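PDB 3B2Y: metallopeptidase containing co-catalytic metalloactive site from Shewanella denitrificans OS217, which probably acts as a zinc-dependent metallocarboxypeptidase of the M14 family, its metal site holding nickel in this crystal. Local coordinates for residues S15-C20 and M86-R91; E79-W84 and R255-N260; T168-V173 and A242-T247; N176-Y181 and D198-Y203. All coordinates share one frame; numbering follows the deposited sequence. Where two conformers were deposited one is given.

Interaction 1 of 4, residues S15-C20 and M86-R91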
loop_
_atom_site.group_PDB
_atom_site.type_symbol
_atom_site.label_atom_id
_atom_site.label_comp_id
_atom_site.label_asym_id
_atom_site.label_seq_id
_atom_site.Cartn_x
_atom_site.Cartn_y
_atom_site.Cartn_z
ATOM N N SER A 15 -17.312 6.774 4.838
ATOM C CA SER A 15 -16.725 7.585 3.769
ATOM C C SER A 15 -17.814 8.377 3.096
ATOM O O SER A 15 -18.805 7.816 2.654
ATOM C CB SER A 15 -16.084 6.695 2.726
ATOM O OG SER A 15 -15.542 7.491 1.668
ATOM N N GLU A 16 -17.624 9.683 3.001
ATOM C CA GLU A 16 -18.465 10.505 2.150
ATOM C C GLU A 16 -18.044 10.395 0.674
ATOM O O GLU A 16 -18.901 10.481 -0.193
ATOM C CB GLU A 16 -18.456 11.964 2.598
ATOM C CG GLU A 16 -19.529 12.814 1.930
ATOM N N ILE A 17 -16.747 10.223 0.389
ATOM C CA ILE A 17 -16.260 10.094 -0.982
ATOM C C ILE A 17 -16.941 8.895 -1.624
ATOM O O ILE A 17 -17.416 8.992 -2.755
ATOM C CB ILE A 17 -14.714 9.899 -1.053
ATOM C CG1 ILE A 17 -13.943 11.147 -0.538
ATOM C CG2 ILE A 17 -14.264 9.463 -2.482
ATOM C CD1 ILE A 17 -12.396 10.971 -0.426
ATOM N N PHE A 18 -17.014 7.778 -0.891
ATOM C CA PHE A 18 -17.528 6.528 -1.464
ATOM C C PHE A 18 -18.969 6.217 -1.053
ATOM O O PHE A 18 -19.587 5.277 -1.569
ATOM C CB PHE A 18 -16.538 5.392 -1.200
ATOM C CG PHE A 18 -15.211 5.598 -1.885
ATOM C CD1 PHE A 18 -15.085 5.359 -3.256
ATOM C CD2 PHE A 18 -14.124 6.073 -1.185
ATOM C CE1 PHE A 18 -13.878 5.578 -3.907
ATOM C CE2 PHE A 18 -12.921 6.305 -1.811
ATOM C CZ PHE A 18 -12.786 6.051 -3.171
ATOM N N ASN A 19 -19.508 7.032 -0.159
ATOM C CA ASN A 19 -20.851 6.862 0.391
ATOM C C ASN A 19 -21.081 5.475 0.951
ATOM O O ASN A 19 -22.109 4.838 0.693
ATOM C CB ASN A 19 -21.923 7.203 -0.656
ATOM C CG ASN A 19 -23.299 7.390 -0.040
ATOM O OD1 ASN A 19 -23.438 7.622 1.179
ATOM N ND2 ASN A 19 -24.338 7.307 -0.881
ATOM N N CYS A 20 -20.108 4.980 1.706
ATOM C CA CYS A 20 -20.277 3.702 2.332
ATOM C C CYS A 20 -19.379 3.601 3.531
ATOM O O CYS A 20 -18.582 4.486 3.789
ATOM C CB CYS A 20 -19.928 2.613 1.316
ATOM S SG CYS A 20 -18.242 2.614 0.795
HETATM N N MSE A 86 -6.336 3.947 -2.903
HETATM C CA MSE A 86 -6.011 3.502 -4.255
HETATM C C MSE A 86 -7.145 3.654 -5.237
HETATM O O MSE A 86 -6.943 4.008 -6.379
HETATM C CB MSE A 86 -5.515 2.067 -4.247
HETATM C CG MSE A 86 -4.681 1.763 -5.514
HETATM SE SE MSE A 86 -3.980 -0.051 -5.439
HETATM C CE MSE A 86 -3.114 0.140 -3.644
ATOM N N LEU A 87 -8.354 3.339 -4.805
ATOM C CA LEU A 87 -9.526 3.534 -5.631
ATOM C C LEU A 87 -9.734 5.001 -6.016
ATOM O O LEU A 87 -10.115 5.305 -7.165
ATOM C CB LEU A 87 -10.746 2.940 -4.938
ATOM C CG LEU A 87 -12.047 2.794 -5.679
ATOM C CD1 LEU A 87 -11.840 2.149 -7.052
ATOM C CD2 LEU A 87 -12.926 1.930 -4.785
ATOM N N HIS A 88 -9.469 5.916 -5.078
ATOM C CA HIS A 88 -9.550 7.354 -5.311
ATOM C C HIS A 88 -8.499 7.769 -6.357
ATOM O O HIS A 88 -8.796 8.462 -7.328
ATOM C CB HIS A 88 -9.322 8.099 -3.966
ATOM C CG HIS A 88 -9.493 9.584 -4.044
ATOM N ND1 HIS A 88 -8.419 10.441 -4.211
ATOM C CD2 HIS A 88 -10.594 10.366 -3.993
ATOM C CE1 HIS A 88 -8.860 11.688 -4.251
ATOM N NE2 HIS A 88 -10.174 11.670 -4.125
ATOM N N PHE A 89 -7.313 7.193 -6.203
ATOM C CA PHE A 89 -6.181 7.414 -7.091
ATOM C C PHE A 89 -6.526 6.957 -8.507
ATOM O O PHE A 89 -6.378 7.711 -9.433
ATOM C CB PHE A 89 -4.977 6.696 -6.521
ATOM C CG PHE A 89 -3.786 6.725 -7.381
ATOM C CD1 PHE A 89 -3.138 7.907 -7.612
ATOM C CD2 PHE A 89 -3.304 5.555 -7.943
ATOM C CE1 PHE A 89 -2.026 7.938 -8.423
ATOM C CE2 PHE A 89 -2.173 5.580 -8.740
ATOM C CZ PHE A 89 -1.547 6.765 -8.971
ATOM N N LEU A 90 -7.050 5.757 -8.628
ATOM C CA LEU A 90 -7.501 5.164 -9.909
ATOM C C LEU A 90 -8.592 5.976 -10.585
ATOM O O LEU A 90 -8.587 6.180 -11.812
ATOM C CB LEU A 90 -8.028 3.757 -9.684
ATOM C CG LEU A 90 -6.944 2.771 -9.288
ATOM C CD1 LEU A 90 -7.531 1.395 -9.193
ATOM C CD2 LEU A 90 -5.746 2.807 -10.229
ATOM N N ARG A 91 -9.512 6.490 -9.786
ATOM C CA ARG A 91 -10.550 7.357 -10.351
ATOM C C ARG A 91 -9.957 8.573 -11.056
ATOM O O ARG A 91 -10.552 9.054 -12.016
ATOM C CB ARG A 91 -11.590 7.770 -9.292
ATOM C CG ARG A 91 -12.468 6.634 -8.836
ATOM C CD ARG A 91 -13.818 7.093 -8.358
ATOM N NE ARG A 91 -14.588 5.940 -7.902
ATOM C CZ ARG A 91 -15.639 5.984 -7.080
ATOM N NH1 ARG A 91 -16.075 7.134 -6.566
ATOM N NH2 ARG A 91 -16.240 4.847 -6.744
#
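The tight turn joining the antiparallel strands 14-15 and 20-21 rests on helix 81-92 mainly through Phe18, which meets Leu87, His88 and Arg91. Phe18 CG is anti to the carbonyl carbon (chi1 -64°); the far end of the ring, CE1 and CZ, meets the helix. Phe18 CE1 lies 3.8 Å from Leu87 CG, while CZ approaches the backbone N of His88 at 3.8 Å, that N standing at the ring edge. The side chains of Phe18 and Arg91 run antiparallel alongside one another: CE1 sits 3.6 Å above the guanidinium plane of Arg91, over its centre, and the two planes are 65° apart. Beside them, Ile17 CD1 touches His88 CD2 at 4.0 Å, the two side chains crossing at about a right angle; His88 ND1 is bonded to Ser261 OG of helix 253-271. An alanine at Phe18 would probably open a gap beside Leu87 and leave one face of the Arg91 guanidinium without its cover. The turn itself is held by Phe18 N, which donates to Ser15 OG at 3.0 Å, and Asp254 also binds that hydroxyl. Ser15 OG to Phe18 N is an ST motif, and Asn19 and Cys20 opposite Ser15 form the G1 beta bulge of this short hairpin.

Interaction 2 of 4, residues E79-W84 and R255-N260. With NI (nickel (II) ion), chain C.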
loop_
_atom_site.group_PDB
_atom_site.type_symbol
_atom_site.label_atom_id
_atom_site.label_comp_id
_atom_site.label_asym_id
_atom_site.label_seq_id
_atom_site.Cartn_x
_atom_site.Cartn_y
_atom_site.Cartn_z
ATOM N N GLU A 79 -6.492 -0.781 8.443
ATOM C CA GLU A 79 -5.837 0.302 7.683
ATOM C C GLU A 79 -6.563 0.594 6.368
ATOM O O GLU A 79 -5.973 0.593 5.304
ATOM C CB GLU A 79 -4.369 -0.089 7.453
ATOM C CG GLU A 79 -3.660 -0.220 8.802
ATOM C CD GLU A 79 -2.191 -0.680 8.734
ATOM O OE1 GLU A 79 -1.639 -0.716 7.622
ATOM O OE2 GLU A 79 -1.656 -1.081 9.829
ATOM N N ALA A 80 -7.875 0.832 6.471
ATOM C CA ALA A 80 -8.800 0.838 5.323
ATOM C C ALA A 80 -8.623 2.014 4.342
ATOM O O ALA A 80 -9.004 1.922 3.142
ATOM C CB ALA A 80 -10.272 0.732 5.813
ATOM N N ALA A 81 -8.000 3.098 4.798
ATOM C CA ALA A 81 -7.709 4.232 3.927
ATOM C C ALA A 81 -6.760 3.923 2.785
ATOM O O ALA A 81 -6.722 4.642 1.772
ATOM C CB ALA A 81 -7.137 5.470 4.747
ATOM N N GLY A 82 -5.958 2.876 2.939
ATOM C CA GLY A 82 -5.099 2.451 1.841
ATOM C C GLY A 82 -5.866 1.968 0.598
ATOM O O GLY A 82 -5.763 2.551 -0.474
ATOM N N PRO A 83 -6.614 0.867 0.728
ATOM C CA PRO A 83 -7.303 0.343 -0.444
ATOM C C PRO A 83 -8.305 1.369 -1.010
ATOM O O PRO A 83 -8.365 1.554 -2.229
ATOM C CB PRO A 83 -7.973 -0.918 0.079
ATOM C CG PRO A 83 -7.179 -1.257 1.266
ATOM C CD PRO A 83 -6.840 0.014 1.896
ATOM N N TRP A 84 -9.024 2.105 -0.142
ATOM C CA TRP A 84 -9.921 3.159 -0.655
ATOM C C TRP A 84 -9.124 4.345 -1.279
ATOM O O TRP A 84 -9.590 4.952 -2.241
ATOM C CB TRP A 84 -10.932 3.667 0.392
ATOM C CG TRP A 84 -11.927 2.640 0.821
ATOM C CD1 TRP A 84 -11.894 1.931 1.941
ATOM C CD2 TRP A 84 -13.084 2.231 0.102
ATOM N NE1 TRP A 84 -12.974 1.088 2.016
ATOM C CE2 TRP A 84 -13.736 1.262 0.890
ATOM C CE3 TRP A 84 -13.642 2.589 -1.138
ATOM C CZ2 TRP A 84 -14.860 0.606 0.452
ATOM C CZ3 TRP A 84 -14.798 1.961 -1.562
ATOM C CH2 TRP A 84 -15.422 1.002 -0.746
ATOM N N ARG A 255 -10.026 12.445 4.543
ATOM C CA ARG A 255 -8.714 13.064 4.437
ATOM C C ARG A 255 -7.590 12.019 4.319
ATOM O O ARG A 255 -6.553 12.266 3.690
ATOM C CB ARG A 255 -8.453 13.938 5.664
ATOM C CG ARG A 255 -7.422 15.006 5.466
ATOM C CD ARG A 255 -7.575 16.143 6.480
ATOM N NE ARG A 255 -6.521 17.135 6.280
ATOM C CZ ARG A 255 -6.522 18.051 5.315
ATOM N NH1 ARG A 255 -7.521 18.131 4.443
ATOM N NH2 ARG A 255 -5.505 18.894 5.215
ATOM N N ARG A 256 -7.756 10.872 4.965
ATOM C CA ARG A 256 -6.735 9.824 4.867
ATOM C C ARG A 256 -6.739 9.216 3.497
ATOM O O ARG A 256 -5.681 8.968 2.966
ATOM C CB ARG A 256 -6.948 8.718 5.914
ATOM C CG ARG A 256 -6.432 9.120 7.332
ATOM C CD ARG A 256 -7.388 8.671 8.418
ATOM N NE ARG A 256 -7.612 7.240 8.357
ATOM C CZ ARG A 256 -8.598 6.610 8.991
ATOM N NH1 ARG A 256 -9.415 7.281 9.776
ATOM N NH2 ARG A 256 -8.809 5.327 8.808
ATOM N N VAL A 257 -7.923 9.111 2.916
ATOM C CA VAL A 257 -8.105 8.606 1.557
ATOM C C VAL A 257 -7.408 9.537 0.606
ATOM O O VAL A 257 -6.614 9.082 -0.227
ATOM C CB VAL A 257 -9.606 8.461 1.217
ATOM C CG1 VAL A 257 -9.792 8.179 -0.264
ATOM C CG2 VAL A 257 -10.246 7.325 2.090
ATOM N N GLN A 258 -7.622 10.838 0.806
ATOM C CA GLN A 258 -6.977 11.866 0.002
ATOM C C GLN A 258 -5.458 11.861 0.117
ATOM O O GLN A 258 -4.773 11.970 -0.894
ATOM C CB GLN A 258 -7.556 13.259 0.321
ATOM C CG GLN A 258 -8.975 13.403 -0.203
ATOM C CD GLN A 258 -9.714 14.602 0.410
ATOM O OE1 GLN A 258 -9.424 15.041 1.534
ATOM N NE2 GLN A 258 -10.656 15.145 -0.343
ATOM N N ALA A 259 -4.938 11.743 1.333
ATOM C CA ALA A 259 -3.521 11.713 1.589
ATOM C C ALA A 259 -2.829 10.492 0.941
ATOM O O ALA A 259 -1.751 10.639 0.352
ATOM C CB ALA A 259 -3.228 11.769 3.100
ATOM N N ASN A 260 -3.420 9.320 1.101
ATOM C CA ASN A 260 -2.961 8.075 0.417
ATOM C C ASN A 260 -2.887 8.231 -1.105
ATOM O O ASN A 260 -1.853 7.930 -1.725
ATOM C CB ASN A 260 -3.869 6.914 0.783
ATOM C CG ASN A 260 -3.451 6.250 2.098
ATOM O OD1 ASN A 260 -2.551 5.415 2.118
ATOM N ND2 ASN A 260 -4.094 6.618 3.184
HETATM NI NI NI C . 0.029 -1.612 8.507
HETATM O O HOH W 1 0.807 0.194 9.703
HETATM O O HOH W 2 1.465 -1.873 9.584
#
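Asn260, its CG anti to the carbonyl carbon (chi1 -85°), and Val257, its CG1 anti to the backbone N (chi1 170°), direct their side chains from helix 253-271 against Ala81 and Trp84 of helix 81-92. This buried helix-helix packing follows directly on Glu79 in the chain, which with His76 forms the HxxE metal-binding motif of M14 peptidases. Ala81 makes the closest approach: its CB sits 3.5 Å from Arg256 CB and 3.6 Å from Asn260 ND2. Gly82 CA lies 3.9 Å from Asn260 OD1. Farther along, Val257 CG1 lies 3.8 Å from Trp84 O, with CG2 4.1 Å from Trp84 CB. Asn260 ND2 donates to Arg256 O at 2.8 Å from 51° above the carbonyl plane, while Asn260 N reaches the same oxygen from the opposite face; ND2 is also bonded to Thr247 OG1 of the neighbouring strand. An alanine in place of Asn260 would probably leave Thr247 OG1 without this partner and open a gap beside Gly82. At the start of the other segment the extended Glu79 side chain binds nickel through both carboxylate oxygens, OE1 at 2.1 Å and OE2 at 2.2 Å.

Interaction 3 of 4, residues T168-V173 and A242-T247. With NI (nickel (II) ion), chain C.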
loop_
_atom_site.group_PDB
_atom_site.type_symbol
_atom_site.label_atom_id
_atom_site.label_comp_id
_atom_site.label_asym_id
_atom_site.label_seq_id
_atom_site.Cartn_x
_atom_site.Cartn_y
_atom_site.Cartn_z
ATOM N N THR A 168 3.939 0.844 -0.526
ATOM C CA THR A 168 2.862 0.272 0.258
ATOM C C THR A 168 2.202 1.384 1.070
ATOM O O THR A 168 2.879 2.319 1.663
ATOM C CB THR A 168 3.352 -0.842 1.230
ATOM O OG1 THR A 168 4.321 -0.305 2.124
ATOM C CG2 THR A 168 4.012 -1.955 0.508
ATOM N N CYS A 169 0.879 1.302 1.102
ATOM C CA CYS A 169 0.084 2.316 1.762
ATOM C C CYS A 169 -0.553 1.717 2.980
ATOM O O CYS A 169 -1.559 0.989 2.876
ATOM C CB CYS A 169 -0.988 2.808 0.798
ATOM S SG CYS A 169 -0.131 3.832 -0.486
ATOM N N HIS A 170 0.058 2.015 4.107
ATOM C CA HIS A 170 -0.421 1.668 5.419
ATOM C C HIS A 170 -1.016 2.817 6.258
ATOM O O HIS A 170 -1.003 4.011 5.909
ATOM C CB HIS A 170 0.741 1.032 6.218
ATOM C CG HIS A 170 1.134 -0.345 5.730
ATOM N ND1 HIS A 170 1.005 -1.490 6.498
ATOM C CD2 HIS A 170 1.700 -0.736 4.567
ATOM C CE1 HIS A 170 1.425 -2.532 5.796
ATOM N NE2 HIS A 170 1.870 -2.100 4.630
ATOM N N GLU A 171 -1.514 2.443 7.418
ATOM C CA GLU A 171 -1.936 3.427 8.376
ATOM C C GLU A 171 -1.473 3.012 9.749
ATOM O O GLU A 171 -1.325 1.830 10.051
ATOM C CB GLU A 171 -3.451 3.584 8.413
ATOM C CG GLU A 171 -4.203 3.794 7.083
ATOM C CD GLU A 171 -5.539 4.521 7.321
ATOM O OE1 GLU A 171 -5.491 5.771 7.471
ATOM O OE2 GLU A 171 -6.631 3.851 7.322
ATOM N N ASP A 172 -1.316 3.986 10.596
ATOM C CA ASP A 172 -1.023 3.731 11.992
ATOM C C ASP A 172 -2.268 4.164 12.771
ATOM O O ASP A 172 -2.504 5.369 13.021
ATOM C CB ASP A 172 0.236 4.458 12.399
ATOM C CG ASP A 172 0.735 4.038 13.789
ATOM O OD1 ASP A 172 -0.123 3.721 14.640
ATOM O OD2 ASP A 172 1.974 4.044 14.009
ATOM N N VAL A 173 -3.037 3.173 13.205
ATOM C CA VAL A 173 -4.459 3.405 13.553
ATOM C C VAL A 173 -4.670 4.322 14.736
ATOM O O VAL A 173 -5.673 5.027 14.816
ATOM C CB VAL A 173 -5.239 2.050 13.752
ATOM C CG1 VAL A 173 -4.751 1.317 15.002
ATOM C CG2 VAL A 173 -6.729 2.293 13.841
ATOM N N ALA A 242 11.887 1.963 -2.236
ATOM C CA ALA A 242 10.666 1.531 -1.603
ATOM C C ALA A 242 10.227 2.482 -0.540
ATOM O O ALA A 242 11.033 3.092 0.156
ATOM C CB ALA A 242 10.765 0.048 -1.032
ATOM N N ALA A 243 8.924 2.532 -0.341
ATOM C CA ALA A 243 8.399 3.294 0.793
ATOM C C ALA A 243 7.143 2.648 1.347
ATOM O O ALA A 243 6.440 1.958 0.671
ATOM C CB ALA A 243 8.114 4.761 0.399
ATOM N N CYS A 244 6.899 2.891 2.620
ATOM C CA CYS A 244 5.638 2.503 3.234
ATOM C C CYS A 244 5.089 3.744 3.905
ATOM O O CYS A 244 5.710 4.251 4.860
ATOM C CB CYS A 244 5.921 1.401 4.234
ATOM S SG CYS A 244 4.512 0.918 5.236
ATOM N N SER A 245 4.005 4.299 3.369
ATOM C CA SER A 245 3.411 5.463 4.021
ATOM C C SER A 245 2.550 4.999 5.182
ATOM O O SER A 245 1.949 3.898 5.165
ATOM C CB SER A 245 2.610 6.292 3.040
ATOM O OG SER A 245 1.728 5.494 2.302
ATOM N N GLU A 246 2.462 5.849 6.191
ATOM C CA GLU A 246 1.635 5.594 7.354
ATOM C C GLU A 246 0.770 6.829 7.620
ATOM O O GLU A 246 1.272 7.818 8.225
ATOM C CB GLU A 246 2.520 5.351 8.570
ATOM C CG GLU A 246 3.345 4.060 8.519
ATOM C CD GLU A 246 2.547 2.819 8.882
ATOM O OE1 GLU A 246 1.339 2.936 9.199
ATOM O OE2 GLU A 246 3.139 1.714 8.838
ATOM N N THR A 247 -0.491 6.788 7.175
ATOM C CA THR A 247 -1.465 7.831 7.558
ATOM C C THR A 247 -2.043 7.562 8.981
ATOM O O THR A 247 -2.137 6.399 9.430
ATOM C CB THR A 247 -2.547 8.015 6.462
ATOM O OG1 THR A 247 -3.110 6.747 6.107
ATOM C CG2 THR A 247 -1.938 8.667 5.172
HETATM NI NI NI C . 0.029 -1.612 8.507
HETATM O O HOH W 3 -0.357 5.478 3.758
HETATM O O HOH W 1 0.807 0.194 9.703
HETATM O O HOH W 2 1.465 -1.873 9.584
#
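His170 and Glu246 project from paired positions on the same face of two parallel strands in the central mixed sheet, where the C-terminal ends of the strands carry the metal site. Glu246 is bent at chi2 (-80°), which turns its CD back toward the neighbouring strand, and its OE2 comes alongside His170 CB at 3.6 Å. The imidazole is met obliquely by Cys244, whose SG lies 3.9 Å from the ring centroid, on the same side of the ring plane as the Glu246 carboxylate. His170 ND1 binds nickel at 2.2 Å; His76 and Glu79 complete the protein ligands, and two waters fill further positions. The opposite face of the strands is turned to helix 253-271, and there Glu171 and Thr247 cross obliquely. Thr247 OG1 donates to Glu171 OE1 at 2.9 Å, meeting the carboxylate on its anti side and 26° out of its plane. Glu171 is gripped by a salt bridge from OE1 to Arg256 NE and by the backbone N of Ala81 at OE2, so that both oxygens of this buried carboxylate are engaged. Between the faces, backbone bonds in parallel register run from Thr168 N to Ala243 O, 3.0 Å, through to Asp172 N to Thr247 O, 2.8 Å. Water 1, a nickel ligand, lies 2.9 Å from Glu246 OE2 and 2.7 Å from Glu171 O, to which it can donate, though acceptors outnumber its protons. A metal-bound water beside a glutamate, predicted to be the proton donor or acceptor, is consistent with the water-activating hydrolysis of M14 carboxypeptidases.

Interaction 4 of 4, residues N176-Y181 and D198-Y203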
loop_
_atom_site.group_PDB
_atom_site.type_symbol
_atom_site.label_atom_id
_atom_site.label_comp_id
_atom_site.label_asym_id
_atom_site.label_seq_id
_atom_site.Cartn_x
_atom_site.Cartn_y
_atom_site.Cartn_z
ATOM N N ASN A 176 -2.147 10.327 15.435
ATOM C CA ASN A 176 -2.672 11.573 14.815
ATOM C C ASN A 176 -1.723 12.255 13.815
ATOM O O ASN A 176 -2.149 13.146 13.083
ATOM C CB ASN A 176 -3.052 12.603 15.883
ATOM C CG ASN A 176 -4.322 12.235 16.608
ATOM O OD1 ASN A 176 -5.426 12.572 16.154
ATOM N ND2 ASN A 176 -4.181 11.499 17.699
ATOM N N GLU A 177 -0.463 11.816 13.792
ATOM C CA GLU A 177 0.591 12.373 12.970
ATOM C C GLU A 177 1.016 11.350 11.928
ATOM O O GLU A 177 0.769 10.149 12.102
ATOM C CB GLU A 177 1.792 12.722 13.855
ATOM C CG GLU A 177 1.598 13.942 14.756
ATOM C CD GLU A 177 2.575 13.947 15.912
ATOM O OE1 GLU A 177 2.969 12.838 16.378
ATOM O OE2 GLU A 177 2.920 15.054 16.380
ATOM N N THR A 178 1.625 11.830 10.837
ATOM C CA THR A 178 2.046 10.971 9.752
ATOM C C THR A 178 3.571 10.725 9.633
ATOM O O THR A 178 4.429 11.487 10.132
ATOM C CB THR A 178 1.501 11.527 8.421
ATOM O OG1 THR A 178 1.594 10.544 7.394
ATOM C CG2 THR A 178 2.309 12.800 8.007
ATOM N N TYR A 179 3.907 9.636 8.923
ATOM C CA TYR A 179 5.315 9.360 8.692
ATOM C C TYR A 179 5.421 8.367 7.560
ATOM O O TYR A 179 4.410 7.906 7.066
ATOM C CB TYR A 179 6.046 8.888 9.976
ATOM C CG TYR A 179 5.497 7.635 10.582
ATOM C CD1 TYR A 179 4.368 7.663 11.395
ATOM C CD2 TYR A 179 6.116 6.406 10.358
ATOM C CE1 TYR A 179 3.856 6.500 11.964
ATOM C CE2 TYR A 179 5.634 5.241 10.953
ATOM C CZ TYR A 179 4.494 5.290 11.745
ATOM O OH TYR A 179 4.004 4.122 12.297
ATOM N N VAL A 180 6.655 8.132 7.134
ATOM C CA VAL A 180 6.943 7.260 6.038
ATOM C C VAL A 180 8.181 6.405 6.352
ATOM O O VAL A 180 9.196 6.909 6.842
ATOM C CB VAL A 180 7.181 8.047 4.741
ATOM C CG1 VAL A 180 8.443 8.984 4.837
ATOM C CG2 VAL A 180 7.374 7.061 3.634
ATOM N N TYR A 181 8.098 5.111 6.087
ATOM C CA TYR A 181 9.299 4.279 6.046
ATOM C C TYR A 181 9.905 4.374 4.658
ATOM O O TYR A 181 9.185 4.303 3.686
ATOM C CB TYR A 181 8.930 2.815 6.231
ATOM C CG TYR A 181 8.399 2.423 7.567
ATOM C CD1 TYR A 181 7.040 2.505 7.861
ATOM C CD2 TYR A 181 9.244 1.912 8.521
ATOM C CE1 TYR A 181 6.563 2.108 9.071
ATOM C CE2 TYR A 181 8.779 1.489 9.727
ATOM C CZ TYR A 181 7.451 1.588 10.016
ATOM O OH TYR A 181 7.022 1.176 11.272
ATOM N N ASP A 198 6.947 15.064 2.321
ATOM C CA ASP A 198 6.291 16.328 1.994
ATOM C C ASP A 198 4.833 16.172 1.495
ATOM O O ASP A 198 3.969 16.942 1.932
ATOM C CB ASP A 198 7.143 17.091 0.997
ATOM C CG ASP A 198 8.495 17.558 1.600
ATOM O OD1 ASP A 198 8.667 17.499 2.848
ATOM O OD2 ASP A 198 9.388 18.008 0.821
ATOM N N ALA A 199 4.544 15.179 0.636
ATOM C CA ALA A 199 3.154 14.904 0.186
ATOM C C ALA A 199 2.183 14.571 1.330
ATOM O O ALA A 199 1.065 15.071 1.372
ATOM C CB ALA A 199 3.122 13.790 -0.830
ATOM N N LEU A 200 2.627 13.697 2.231
ATOM C CA LEU A 200 1.888 13.313 3.411
ATOM C C LEU A 200 1.744 14.511 4.338
ATOM O O LEU A 200 0.668 14.743 4.873
ATOM C CB LEU A 200 2.636 12.164 4.108
ATOM C CG LEU A 200 2.559 10.862 3.340
ATOM C CD1 LEU A 200 3.525 9.817 3.906
ATOM C CD2 LEU A 200 1.148 10.429 3.446
ATOM N N GLY A 201 2.815 15.284 4.462
ATOM C CA GLY A 201 2.834 16.521 5.270
ATOM C C GLY A 201 1.875 17.654 4.861
ATOM O O GLY A 201 1.578 18.532 5.658
ATOM N N GLN A 202 1.376 17.650 3.637
ATOM C CA GLN A 202 0.344 18.597 3.183
ATOM C C GLN A 202 -0.998 18.332 3.904
ATOM O O GLN A 202 -1.824 19.233 4.057
ATOM C CB GLN A 202 0.094 18.494 1.657
ATOM C CG GLN A 202 1.299 18.583 0.700
ATOM C CD GLN A 202 1.030 17.929 -0.693
ATOM O OE1 GLN A 202 0.466 16.799 -0.821
ATOM N NE2 GLN A 202 1.472 18.630 -1.746
ATOM N N TYR A 203 -1.199 17.093 4.358
ATOM C CA TYR A 203 -2.447 16.662 4.968
ATOM C C TYR A 203 -2.420 16.582 6.506
ATOM O O TYR A 203 -3.413 16.896 7.159
ATOM C CB TYR A 203 -2.877 15.315 4.373
ATOM C CG TYR A 203 -3.346 15.452 2.956
ATOM C CD1 TYR A 203 -4.670 15.784 2.659
ATOM C CD2 TYR A 203 -2.452 15.302 1.901
ATOM C CE1 TYR A 203 -5.083 15.936 1.310
ATOM C CE2 TYR A 203 -2.855 15.443 0.577
ATOM C CZ TYR A 203 -4.162 15.758 0.285
ATOM O OH TYR A 203 -4.539 15.904 -1.042
#
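Strand to helix packing joins Thr178 and Val180, on the segment that runs into strand 179-183, to Leu200 near the C-terminal end of helix 191-201. The helix thus lies against one side of the mixed sheet, where strand 179-183 runs between the antiparallel strand 242-248 and the parallel strand 221-223. Leu200 does nearly all the work on the helix side. Leu200 CG is anti to the carbonyl carbon (chi1 -71°); CB and CD1 then meet different residues of the strand. Leu200 CB lies 3.8 Å from Thr178 OG1 and 4.0 Å from Thr178 CG2, the two side chains crossing at a slant. The CD1 methyl goes farther along the strand, to 3.8 Å from Tyr179 O and 4.1 Å from Val180 CB. At the other margin Thr178 CG2 comes within 4.4 Å of Gly201 N. Tyr179, pointing away from the helix, carries its ring to the side of Glu246, and its OH is hydrogen-bonded to Asp172 OD2. Leu200 also touches Ser245 and Thr247, so this one leucine spans two adjacent strands. The contact between the segments is therefore apolar in character even where a hydroxyl takes part: Thr178 OG1 is bonded to Glu246 O in the next strand, which satisfies the buried polar atom and allows Leu200 to lie against it through carbon alone.

In the fold
From the N terminus, interaction 1 opens at the small hairpin 14-21 and closes at helix 81-92, past the 42-58 hairpin and strand 68-73. Before it closes, interaction 2 has begun on the same helix at 79-84, to close only at 255-260; the two therefore cross, and they touch where Phe18 packs on Trp84. Within the long loop of interaction 2 is nested interaction 3, pairing strands 165-172 and 242-248, and within that lies interaction 4, which joins strand 179-183 to helix 191-201. Interactions 3 and 4 meet in one sheet. Interactions 2 and 3 hold the metal site, while 1 and 4 fasten the hairpin and helix 191-201 to the same core.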